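Local atomic coordinates of Lin2111 protein (Listeria innocua, PDB entry 3EDP), a protein that probably binds DNA as a GntR-family transcription regulator, with a winged helix-turn-helix domain joined to a UTRA domain, its exact role being unknown. Residues K99-F104 / F158-I163; T139-L145 / A218-E224; K171-F175 / F209-M215; I18-I22 / L57-V63. All coordinates share one frame; numbering follows the deposited sequence.

Contact 1 (K99-F104 / F158-I163)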
# COMPACT_ATOMS: atom_id res chain seq x y z
N LYS A 99 7.44 17.14 -2.04
CA LYS A 99 6.68 16.77 -3.22
C LYS A 99 6.34 17.98 -4.07
O LYS A 99 5.87 19.00 -3.57
CB LYS A 99 5.42 16.00 -2.83
CG LYS A 99 5.73 14.75 -2.00
CD LYS A 99 4.51 13.88 -1.79
CE LYS A 99 4.89 12.62 -1.04
NZ LYS A 99 3.71 11.78 -0.70
N ASP A 100 6.60 17.87 -5.37
CA ASP A 100 6.44 18.97 -6.31
C ASP A 100 5.39 18.62 -7.37
O ASP A 100 5.63 17.76 -8.23
CB ASP A 100 7.78 19.28 -6.98
CG ASP A 100 7.70 20.44 -7.96
OD1 ASP A 100 6.84 21.33 -7.77
OD2 ASP A 100 8.51 20.46 -8.92
N ILE A 101 4.23 19.27 -7.31
CA ILE A 101 3.15 18.98 -8.24
C ILE A 101 3.43 19.51 -9.64
O ILE A 101 3.77 20.68 -9.82
CB ILE A 101 1.79 19.53 -7.74
CG1 ILE A 101 1.50 19.02 -6.33
CG2 ILE A 101 0.67 19.14 -8.67
CD1 ILE A 101 0.12 19.37 -5.85
N LYS A 102 3.30 18.64 -10.64
CA LYS A 102 3.57 19.02 -12.02
C LYS A 102 2.27 19.27 -12.77
O LYS A 102 2.21 20.10 -13.67
CB LYS A 102 4.34 17.90 -12.73
CG LYS A 102 5.57 17.40 -11.99
CD LYS A 102 6.81 18.22 -12.32
CE LYS A 102 6.97 19.39 -11.37
NZ LYS A 102 8.32 20.01 -11.52
N ASP A 103 1.24 18.52 -12.41
CA ASP A 103 -0.01 18.51 -13.16
C ASP A 103 -1.16 18.13 -12.24
O ASP A 103 -1.03 17.23 -11.40
CB ASP A 103 0.06 17.47 -14.28
CG ASP A 103 0.46 18.07 -15.60
OD1 ASP A 103 -0.05 19.16 -15.93
OD2 ASP A 103 1.26 17.43 -16.32
N PHE A 104 -2.28 18.82 -12.41
CA PHE A 104 -3.51 18.48 -11.71
C PHE A 104 -4.68 18.92 -12.59
O PHE A 104 -4.91 20.12 -12.76
CB PHE A 104 -3.54 19.16 -10.33
CG PHE A 104 -4.78 18.86 -9.52
CD1 PHE A 104 -5.48 17.68 -9.69
CD2 PHE A 104 -5.23 19.76 -8.56
CE1 PHE A 104 -6.62 17.40 -8.93
CE2 PHE A 104 -6.36 19.49 -7.80
CZ PHE A 104 -7.05 18.31 -7.98
N PHE A 158 -6.91 18.00 -1.93
CA PHE A 158 -6.07 16.98 -2.54
C PHE A 158 -4.65 17.03 -1.98
O PHE A 158 -3.67 17.21 -2.71
CB PHE A 158 -6.08 17.09 -4.07
CG PHE A 158 -7.40 16.73 -4.68
CD1 PHE A 158 -7.63 15.45 -5.17
CD2 PHE A 158 -8.43 17.66 -4.74
CE1 PHE A 158 -8.86 15.12 -5.72
CE2 PHE A 158 -9.65 17.33 -5.30
CZ PHE A 158 -9.87 16.06 -5.78
N GLN A 159 -4.55 16.88 -0.66
CA GLN A 159 -3.25 16.85 0.00
C GLN A 159 -2.53 15.57 -0.39
O GLN A 159 -3.11 14.48 -0.34
CB GLN A 159 -3.42 16.94 1.52
CG GLN A 159 -4.25 18.14 1.96
CD GLN A 159 -4.27 18.33 3.47
OE1 GLN A 159 -4.10 17.38 4.24
NE2 GLN A 159 -4.47 19.57 3.90
N ILE A 160 -1.27 15.70 -0.81
CA ILE A 160 -0.53 14.53 -1.26
C ILE A 160 0.63 14.14 -0.34
O ILE A 160 1.53 13.42 -0.75
CB ILE A 160 -0.00 14.68 -2.70
CG1 ILE A 160 0.97 15.86 -2.79
CG2 ILE A 160 -1.16 14.82 -3.68
CD1 ILE A 160 1.70 15.95 -4.12
N ILE A 161 0.60 14.63 0.90
CA ILE A 161 1.59 14.25 1.90
C ILE A 161 1.48 12.74 2.18
O ILE A 161 2.48 12.03 2.24
CB ILE A 161 1.36 15.02 3.23
CG1 ILE A 161 1.51 16.52 3.01
CG2 ILE A 161 2.30 14.52 4.32
CD1 ILE A 161 2.80 16.91 2.31
N ASN A 162 0.25 12.26 2.33
CA ASN A 162 -0.01 10.86 2.61
C ASN A 162 -1.05 10.31 1.64
O ASN A 162 -2.24 10.64 1.72
CB ASN A 162 -0.50 10.71 4.06
CG ASN A 162 -0.68 9.25 4.49
OD1 ASN A 162 -0.85 8.96 5.68
ND2 ASN A 162 -0.64 8.33 3.54
N ILE A 163 -0.60 9.47 0.71
CA ILE A 163 -1.45 8.98 -0.36
C ILE A 163 -2.61 8.12 0.15
O ILE A 163 -3.71 8.16 -0.40
CB ILE A 163 -0.65 8.19 -1.42
CG1 ILE A 163 0.54 9.01 -1.91
CG2 ILE A 163 -1.55 7.78 -2.59
CD1 ILE A 163 0.13 10.36 -2.52

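Contact 2 (T139-L145 / A218-E224)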
# COMPACT_ATOMS: atom_id res chain seq x y z
N THR A 139 11.84 10.62 -8.30
CA THR A 139 10.79 9.68 -8.60
C THR A 139 9.58 10.43 -9.15
O THR A 139 9.43 11.64 -8.94
CB THR A 139 10.37 8.89 -7.36
OG1 THR A 139 9.81 9.79 -6.40
CG2 THR A 139 11.58 8.15 -6.76
N LEU A 140 8.71 9.71 -9.84
CA LEU A 140 7.55 10.32 -10.45
C LEU A 140 6.30 9.52 -10.08
O LEU A 140 6.29 8.29 -10.18
CB LEU A 140 7.72 10.35 -11.97
CG LEU A 140 6.50 10.76 -12.79
CD1 LEU A 140 6.24 12.24 -12.60
CD2 LEU A 140 6.74 10.45 -14.26
N ASP A 141 5.27 10.22 -9.62
CA ASP A 141 4.02 9.57 -9.28
C ASP A 141 2.88 10.10 -10.11
O ASP A 141 2.81 11.30 -10.38
CB ASP A 141 3.69 9.75 -7.79
CG ASP A 141 4.42 8.75 -6.91
OD1 ASP A 141 3.76 7.84 -6.38
OD2 ASP A 141 5.66 8.87 -6.78
N ARG A 142 2.01 9.20 -10.53
CA ARG A 142 0.77 9.61 -11.18
C ARG A 142 -0.40 8.94 -10.47
O ARG A 142 -0.40 7.72 -10.24
CB ARG A 142 0.79 9.28 -12.67
CG ARG A 142 -0.58 9.12 -13.30
CD ARG A 142 -0.71 9.85 -14.63
NE ARG A 142 0.56 9.94 -15.36
CZ ARG A 142 1.21 8.90 -15.87
NH1 ARG A 142 0.74 7.67 -15.72
NH2 ARG A 142 2.36 9.10 -16.52
N LEU A 143 -1.39 9.75 -10.10
CA LEU A 143 -2.59 9.31 -9.41
C LEU A 143 -3.83 9.59 -10.26
O LEU A 143 -3.96 10.66 -10.88
CB LEU A 143 -2.77 10.09 -8.11
CG LEU A 143 -2.17 9.61 -6.80
CD1 LEU A 143 -0.65 9.69 -6.84
CD2 LEU A 143 -2.73 10.47 -5.67
N ILE A 144 -4.74 8.63 -10.28
CA ILE A 144 -6.01 8.77 -10.97
C ILE A 144 -7.14 8.52 -9.98
O ILE A 144 -7.22 7.46 -9.37
CB ILE A 144 -6.12 7.77 -12.14
CG1 ILE A 144 -4.91 7.91 -13.07
CG2 ILE A 144 -7.42 7.99 -12.90
CD1 ILE A 144 -4.87 9.20 -13.88
N LEU A 145 -8.01 9.52 -9.81
CA LEU A 145 -9.15 9.45 -8.89
C LEU A 145 -10.42 9.85 -9.62
O LEU A 145 -10.56 10.99 -10.03
CB LEU A 145 -8.95 10.42 -7.72
CG LEU A 145 -7.69 10.35 -6.86
CD1 LEU A 145 -7.69 11.48 -5.83
CD2 LEU A 145 -7.61 9.02 -6.16
N ALA A 218 -9.16 4.05 -6.71
CA ALA A 218 -8.01 4.87 -7.09
C ALA A 218 -6.89 4.05 -7.73
O ALA A 218 -6.74 2.86 -7.46
CB ALA A 218 -7.48 5.63 -5.88
N ILE A 219 -6.11 4.70 -8.58
CA ILE A 219 -4.95 4.07 -9.18
C ILE A 219 -3.74 4.97 -9.00
O ILE A 219 -3.84 6.19 -9.16
CB ILE A 219 -5.13 3.87 -10.70
CG1 ILE A 219 -6.32 2.94 -10.97
CG2 ILE A 219 -3.86 3.30 -11.31
CD1 ILE A 219 -6.72 2.93 -12.42
N GLN A 220 -2.60 4.36 -8.69
CA GLN A 220 -1.33 5.08 -8.61
C GLN A 220 -0.24 4.36 -9.38
O GLN A 220 -0.14 3.14 -9.34
CB GLN A 220 -0.90 5.21 -7.15
CG GLN A 220 0.41 5.97 -6.95
CD GLN A 220 0.71 6.18 -5.47
OE1 GLN A 220 0.17 5.47 -4.62
NE2 GLN A 220 1.55 7.16 -5.16
N TYR A 221 0.56 5.13 -10.11
CA TYR A 221 1.74 4.60 -10.77
C TYR A 221 2.93 5.34 -10.20
O TYR A 221 2.95 6.56 -10.18
CB TYR A 221 1.68 4.81 -12.29
CG TYR A 221 0.49 4.16 -12.95
CD1 TYR A 221 0.41 2.78 -13.08
CD2 TYR A 221 -0.56 4.93 -13.44
CE1 TYR A 221 -0.68 2.18 -13.68
CE2 TYR A 221 -1.65 4.33 -14.05
CZ TYR A 221 -1.70 2.96 -14.17
OH TYR A 221 -2.79 2.37 -14.77
N HIS A 222 3.90 4.59 -9.71
CA HIS A 222 5.10 5.17 -9.13
C HIS A 222 6.31 4.66 -9.91
O HIS A 222 6.41 3.46 -10.19
CB HIS A 222 5.19 4.79 -7.65
CG HIS A 222 6.50 5.15 -7.02
ND1 HIS A 222 6.80 6.43 -6.61
CD2 HIS A 222 7.59 4.40 -6.72
CE1 HIS A 222 8.02 6.46 -6.09
NE2 HIS A 222 8.51 5.23 -6.14
N TYR A 223 7.21 5.56 -10.26
CA TYR A 223 8.36 5.21 -11.09
C TYR A 223 9.66 5.56 -10.38
O TYR A 223 9.78 6.64 -9.80
CB TYR A 223 8.33 5.98 -12.42
CG TYR A 223 7.10 5.73 -13.27
CD1 TYR A 223 7.11 4.75 -14.26
CD2 TYR A 223 5.95 6.47 -13.09
CE1 TYR A 223 6.00 4.53 -15.05
CE2 TYR A 223 4.83 6.25 -13.87
CZ TYR A 223 4.86 5.28 -14.85
OH TYR A 223 3.76 5.06 -15.63
N GLU A 224 10.63 4.65 -10.45
CA GLU A 224 11.95 4.88 -9.88
C GLU A 224 13.02 4.37 -10.82
O GLU A 224 12.85 3.35 -11.48
CB GLU A 224 12.12 4.15 -8.55
CG GLU A 224 11.30 4.68 -7.40
CD GLU A 224 11.50 3.88 -6.11
OE1 GLU A 224 12.41 3.02 -6.07
OE2 GLU A 224 10.76 4.13 -5.15

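Contact 3 (K171-F175 / F209-M215)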
# COMPACT_ATOMS: atom_id res chain seq x y z
N LYS A 171 -15.65 9.21 -1.22
CA LYS A 171 -16.93 8.56 -0.89
C LYS A 171 -16.77 7.24 -0.13
O LYS A 171 -17.50 6.98 0.81
CB LYS A 171 -17.70 8.32 -2.19
CG LYS A 171 -19.16 7.94 -2.03
CD LYS A 171 -19.85 7.96 -3.39
CE LYS A 171 -21.24 7.36 -3.33
NZ LYS A 171 -21.84 7.23 -4.68
N TYR A 172 -15.80 6.42 -0.54
CA TYR A 172 -15.64 5.09 0.02
C TYR A 172 -14.37 4.95 0.85
O TYR A 172 -13.43 5.72 0.69
CB TYR A 172 -15.62 4.04 -1.10
CG TYR A 172 -16.91 3.97 -1.87
CD1 TYR A 172 -17.97 3.20 -1.41
CD2 TYR A 172 -17.07 4.66 -3.06
CE1 TYR A 172 -19.16 3.13 -2.12
CE2 TYR A 172 -18.25 4.60 -3.78
CZ TYR A 172 -19.30 3.83 -3.30
OH TYR A 172 -20.47 3.77 -4.01
N LYS A 173 -14.36 3.97 1.73
CA LYS A 173 -13.21 3.72 2.59
C LYS A 173 -12.25 2.76 1.89
O LYS A 173 -12.68 1.85 1.18
CB LYS A 173 -13.69 3.17 3.94
CG LYS A 173 -12.68 2.36 4.73
CD LYS A 173 -11.55 3.22 5.27
CE LYS A 173 -10.45 2.36 5.91
NZ LYS A 173 -9.12 3.03 5.88
N LEU A 174 -10.96 2.99 2.05
CA LEU A 174 -9.96 2.07 1.52
C LEU A 174 -10.07 0.73 2.25
O LEU A 174 -10.17 0.70 3.47
CB LEU A 174 -8.55 2.64 1.71
CG LEU A 174 -7.42 1.69 1.34
CD1 LEU A 174 -7.58 1.22 -0.11
CD2 LEU A 174 -6.08 2.36 1.55
N PHE A 175 -10.06 -0.36 1.50
CA PHE A 175 -10.18 -1.69 2.10
C PHE A 175 -9.04 -2.62 1.71
O PHE A 175 -8.55 -3.40 2.53
CB PHE A 175 -11.51 -2.33 1.70
CG PHE A 175 -11.63 -3.78 2.11
CD1 PHE A 175 -11.77 -4.13 3.44
CD2 PHE A 175 -11.60 -4.79 1.16
CE1 PHE A 175 -11.87 -5.46 3.82
CE2 PHE A 175 -11.71 -6.13 1.54
CZ PHE A 175 -11.84 -6.46 2.86
N PHE A 209 -6.22 0.76 -5.63
CA PHE A 209 -6.81 0.79 -4.30
C PHE A 209 -8.28 0.42 -4.42
O PHE A 209 -9.00 0.95 -5.28
CB PHE A 209 -6.67 2.18 -3.68
CG PHE A 209 -5.25 2.64 -3.45
CD1 PHE A 209 -4.63 2.46 -2.22
CD2 PHE A 209 -4.54 3.27 -4.46
CE1 PHE A 209 -3.33 2.89 -2.00
CE2 PHE A 209 -3.23 3.71 -4.25
CZ PHE A 209 -2.63 3.52 -3.02
N TYR A 210 -8.73 -0.50 -3.58
CA TYR A 210 -10.11 -0.98 -3.61
C TYR A 210 -10.87 -0.61 -2.35
O TYR A 210 -10.31 -0.66 -1.25
CB TYR A 210 -10.14 -2.50 -3.74
CG TYR A 210 -9.69 -3.03 -5.08
CD1 TYR A 210 -10.62 -3.30 -6.08
CD2 TYR A 210 -8.35 -3.28 -5.35
CE1 TYR A 210 -10.23 -3.79 -7.31
CE2 TYR A 210 -7.94 -3.78 -6.58
CZ TYR A 210 -8.89 -4.02 -7.55
OH TYR A 210 -8.53 -4.52 -8.78
N ALA A 211 -12.13 -0.25 -2.53
CA ALA A 211 -13.11 -0.30 -1.45
C ALA A 211 -13.62 -1.74 -1.36
O ALA A 211 -13.36 -2.55 -2.25
CB ALA A 211 -14.28 0.65 -1.73
N GLU A 212 -14.34 -2.06 -0.28
CA GLU A 212 -14.93 -3.39 -0.13
C GLU A 212 -15.73 -3.82 -1.35
O GLU A 212 -16.23 -2.98 -2.11
CB GLU A 212 -15.82 -3.46 1.12
CG GLU A 212 -15.13 -4.06 2.33
CD GLU A 212 -16.06 -4.24 3.51
OE1 GLU A 212 -16.36 -3.24 4.19
OE2 GLU A 212 -16.49 -5.39 3.76
N ASN A 213 -15.85 -5.13 -1.54
CA ASN A 213 -16.66 -5.70 -2.63
C ASN A 213 -16.09 -5.44 -4.02
O ASN A 213 -16.83 -5.21 -4.98
CB ASN A 213 -18.12 -5.24 -2.55
CG ASN A 213 -19.06 -6.13 -3.34
OD1 ASN A 213 -18.83 -7.34 -3.49
ND2 ASN A 213 -20.15 -5.55 -3.84
N ASP A 214 -14.77 -5.45 -4.12
CA ASP A 214 -14.09 -5.46 -5.41
C ASP A 214 -14.32 -4.17 -6.20
O ASP A 214 -14.42 -4.21 -7.42
CB ASP A 214 -14.54 -6.67 -6.23
CG ASP A 214 -13.64 -6.93 -7.42
OD1 ASP A 214 -12.43 -6.62 -7.32
OD2 ASP A 214 -14.13 -7.44 -8.45
N MSE A 215 -14.40 -3.05 -5.50
CA MSE A 215 -14.61 -1.76 -6.16
C MSE A 215 -13.36 -0.88 -6.14
O MSE A 215 -13.00 -0.34 -5.10
CB MSE A 215 -15.77 -1.00 -5.51
CG MSE A 215 -16.01 0.37 -6.14
SE MSE A 215 -17.03 1.53 -4.97
CE MSE A 215 -18.81 1.10 -5.64
O HOH W 1 -14.67 0.02 1.74

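Contact 4 (I18-I22 / L57-V63)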
# COMPACT_ATOMS: atom_id res chain seq x y z
N ILE A 18 -17.66 34.45 -17.53
CA ILE A 18 -17.54 33.18 -16.82
C ILE A 18 -16.12 33.02 -16.27
O ILE A 18 -15.93 32.54 -15.15
CB ILE A 18 -17.89 31.99 -17.72
CG1 ILE A 18 -19.37 32.07 -18.11
CG2 ILE A 18 -17.59 30.66 -16.99
CD1 ILE A 18 -19.70 31.33 -19.36
N LYS A 19 -15.14 33.42 -17.06
CA LYS A 19 -13.74 33.39 -16.63
C LYS A 19 -13.56 34.25 -15.37
O LYS A 19 -12.87 33.85 -14.44
CB LYS A 19 -12.85 33.90 -17.76
CG LYS A 19 -11.45 33.31 -17.77
CD LYS A 19 -10.68 33.80 -18.99
CE LYS A 19 -11.53 33.69 -20.26
NZ LYS A 19 -10.90 34.39 -21.41
N ASP A 20 -14.20 35.42 -15.35
CA ASP A 20 -14.15 36.29 -14.18
C ASP A 20 -14.68 35.58 -12.94
O ASP A 20 -14.07 35.62 -11.88
CB ASP A 20 -14.96 37.57 -14.42
CG ASP A 20 -14.35 38.46 -15.49
OD1 ASP A 20 -13.18 38.23 -15.86
OD2 ASP A 20 -15.05 39.38 -15.96
N SER A 21 -15.84 34.93 -13.10
CA SER A 21 -16.45 34.19 -12.00
C SER A 21 -15.52 33.10 -11.50
O SER A 21 -15.41 32.87 -10.29
CB SER A 21 -17.78 33.59 -12.44
OG SER A 21 -18.70 34.62 -12.79
N ILE A 22 -14.85 32.42 -12.42
CA ILE A 22 -13.90 31.38 -12.07
C ILE A 22 -12.73 31.97 -11.29
O ILE A 22 -12.29 31.39 -10.30
CB ILE A 22 -13.39 30.63 -13.32
CG1 ILE A 22 -14.53 29.82 -13.94
CG2 ILE A 22 -12.21 29.73 -12.96
CD1 ILE A 22 -14.13 29.02 -15.15
N LEU A 57 -13.90 28.21 -23.26
CA LEU A 57 -13.36 27.94 -21.93
C LEU A 57 -12.69 26.57 -21.88
O LEU A 57 -11.64 26.40 -21.26
CB LEU A 57 -14.45 28.06 -20.87
CG LEU A 57 -15.06 29.46 -20.82
CD1 LEU A 57 -16.29 29.48 -19.93
CD2 LEU A 57 -14.03 30.47 -20.35
N VAL A 58 -13.30 25.59 -22.53
CA VAL A 58 -12.73 24.24 -22.60
C VAL A 58 -11.38 24.27 -23.32
O VAL A 58 -10.41 23.66 -22.86
CB VAL A 58 -13.68 23.26 -23.29
CG1 VAL A 58 -12.93 21.95 -23.67
CG2 VAL A 58 -14.88 22.97 -22.41
N GLU A 59 -11.33 24.98 -24.44
CA GLU A 59 -10.12 25.11 -25.24
C GLU A 59 -9.01 25.76 -24.43
O GLU A 59 -7.84 25.39 -24.56
CB GLU A 59 -10.41 25.93 -26.50
CG GLU A 59 -9.18 26.27 -27.32
CD GLU A 59 -9.49 27.18 -28.50
OE1 GLU A 59 -10.69 27.46 -28.74
OE2 GLU A 59 -8.54 27.61 -29.18
N GLU A 60 -9.38 26.72 -23.59
CA GLU A 60 -8.43 27.41 -22.73
C GLU A 60 -8.05 26.57 -21.51
O GLU A 60 -7.20 26.97 -20.72
CB GLU A 60 -8.99 28.76 -22.28
CG GLU A 60 -8.89 29.86 -23.32
CD GLU A 60 -9.58 31.15 -22.88
OE1 GLU A 60 -10.60 31.07 -22.17
OE2 GLU A 60 -9.10 32.25 -23.25
N GLY A 61 -8.68 25.41 -21.36
CA GLY A 61 -8.41 24.52 -20.25
C GLY A 61 -8.93 25.02 -18.91
O GLY A 61 -8.38 24.69 -17.87
N LEU A 62 -10.00 25.81 -18.94
CA LEU A 62 -10.55 26.38 -17.71
C LEU A 62 -11.75 25.61 -17.18
O LEU A 62 -12.04 25.66 -15.99
CB LEU A 62 -10.93 27.84 -17.94
CG LEU A 62 -9.74 28.69 -18.39
CD1 LEU A 62 -10.19 30.05 -18.91
CD2 LEU A 62 -8.75 28.84 -17.25
N VAL A 63 -12.44 24.89 -18.06
CA VAL A 63 -13.58 24.09 -17.66
C VAL A 63 -13.61 22.81 -18.48
O VAL A 63 -12.94 22.70 -19.51
CB VAL A 63 -14.95 24.83 -17.87
CG1 VAL A 63 -14.84 26.29 -17.51
CG2 VAL A 63 -15.41 24.67 -19.29

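Contact 1 (K99-F104 / F158-I163)
The ammonium group of Lys99 holds two successive backbone carbonyls of the loop 158-163. Lys99 NZ gives a hydrogen bond of 2.7 Å to Ile160 O, in the plane of that carbonyl, and a longer one of 3.2 Å to Ile161 O, which it meets from above the carbonyl plane. An extended chain beyond CG carries the nitrogen across from the strand to the loop just ahead of helix 163-167, and Lys99 CD comes close to Ile160 O on the way. Beside this grip the packing is apolar. Ile160 turns CG1 between its own N and carbonyl carbon (chi1 62°), which sends CD1 to the strand; there it meets Ile101 CG1 at 3.8 Å and Lys99 CB at 3.9 Å. At the other end of the contact Phe104 points the edge of its ring at one face of Phe158, with Phe104 CZ 3.6 Å from Phe158 CD2. The ring planes stand at 56°, a T-shaped pair. Tyr126 brings a second ring to Phe158, while Met85 of helix 79-86 touches Ile101, Phe104 and Phe158. The loop is thus fastened alongside the outermost strand 99-108 of the antiparallel sheet of the UTRA domain.

Contact 2 (T139-L145 / A218-E224)
Asp141 and His222, a non-hydrogen-bonded pair of neighbouring antiparallel strands, are joined through their side chains. His222 CG lies anti to the backbone N (chi1 170°), which sets the ring beside Asp141; ND1 donates to Asp141 OD2 over 2.7 Å at 160°, almost in the imidazole plane and on the syn side of the carboxylate, though tilted out of the carboxylate plane. The other ring nitrogen, His222 NE2, donates to Glu224 OE2 over 2.7 Å, again nearly in the ring plane but on the anti side, so two carboxylates fix the rotation of the ring and would probably favour a protonated imidazole. Asp141 OD1 also takes a weak bond of 2.6 Å from Gln220 NE2, whose extended side chain runs beside Leu143. Thr139 comes near the ring too, with CB 3.6 Å from His222 CE1. At the far end, on the Leu143 side, Leu145 CD2 and Ala218 CB are tightly packed at 3.4 Å.

Leu140, Arg142, Ile144, Ile219, Tyr221 and Tyr223 project from the other face of the sheet. Arg142 is bent at chi2 and chi3, folding its guanidinium back above the strands; NH1 lies 3.8 Å from Tyr221 CD2, the two planes 58° apart, and NH2 forms a salt bridge with Glu189. Leu140 O lies at the edge of the Tyr223 ring, 3.4 Å from Tyr223 CD2. Helices 110-117 and 188-194 lie over this face. Paired backbone bonds at Leu140-Tyr223, Arg142-Tyr221 and Ile144-Ile219 make this a regular antiparallel ladder in the middle of the UTRA sheet.

Contact 3 (K171-F175 / F209-M215)
Torsions bring the selenium of Met215, a selenomethionine, over the ring of Tyr172: CG of Met215 is anti to its backbone N (chi1 178°) and the chain bends at chi3, while Tyr172 CG stands beside its own N (chi1 -63°), presenting a ring face. Selenium lies over the centre of that face, 3.5 Å from the centroid of the Tyr172 ring and 12° off its normal, in a Met-aromatic contact. The terminal methyl continues past the centre toward the hydroxyl, with Met215 CE 3.5 Å from Tyr172 OH. Lys171 CG lies over the opposite face, nearer the rim. Nearer the backbone, Tyr172 CB packs on Ala211 CB.

A CH-pi contact forms at Phe175, where Glu212 lays its CG over the ring centre, 3.6 Å from the centroid. The aliphatic part of the glutamate does the touching. Leu174 puts CD1 at the edge of the Phe209 ring and 3.8 Å from Phe209 CB.

Phe175 N donates to Tyr210 O over 2.8 Å. One water, accepting from Glu212 N and donating to Lys173 O, bridges the two backbones. Beyond the contact, Phe175 packs on Glu165 of the second subunit, which places this corner at the dimer interface. Here the chain entering edge strand 176-185 is laid against the beta-hairpin that links strands 201-211 and 215-225, whose turn is closed by a bond from Ala211 N to Met215 O and a weak one in return.

Contact 4 (I18-I22 / L57-V63)
Lys19 and Glu60 form the salt bridge of this contact, with Lys19 NZ 3.3 Å from Glu60 OE2; the hydrogen bond within it is weak. The two side chains cross at about a right angle. Lys19 starts with CG anti to the backbone N (chi1 -151°) and bends at chi3, swinging its ammonium group toward the glutamate, whose own chain is extended beyond CG. The methylenes of the lysine are used as well: Lys19 CG rests 3.7 Å from Leu62 CD1, and CE comes near Leu57 CD2.

Behind the ion pair lies the apolar packing. Ile18 CG2 presses on Leu57 CD1 at 3.4 Å, tighter than usual for two methyl carbons, and the same leucine methyl also meets Ile18 CB. One helical turn on, Ile22 CD1 reaches Val63 CG1 at 3.7 Å, their side chains crossing at about a right angle. Met33 and Tyr43 add to the apolar surroundings of Ile18.

Helix 47-59 ends here in a Schellman motif. Gly61 has positive phi, and Leu62 N bonds to Leu57 O while Gly61 N bonds to Val58 O, turning the chain so that Leu62 and Val63 face helix 10-23 where strand 63-66 begins. The chemistry implies a hydrophobic join between the first helix of the winged helix-turn-helix domain and the exit of its third, with the long Lys19-Glu60 pair at its margin.

From the N terminus, contact 4 comes first: it closes a loop of 34 residues within the GntR domain, joining helix 10-23 to the end of helix 47-59, and ends before the others begin. Its nearest atoms lie about 8 Å from contact 1. The rest belong to the UTRA domain. Contacts 1 and 2 cross along the chain, since 139-145 lies inside the loop closed by contact 1 and 218-224 beyond it, and they touch through Ile163 with Gln220 and Phe158 with Leu145. Contact 3 falls, in sequence, between the two strands of contact 2, with Phe209 N probably hydrogen-bonded to Ala218 O. Together these three tie an edge strand, the middle and the far hairpin of one sheet.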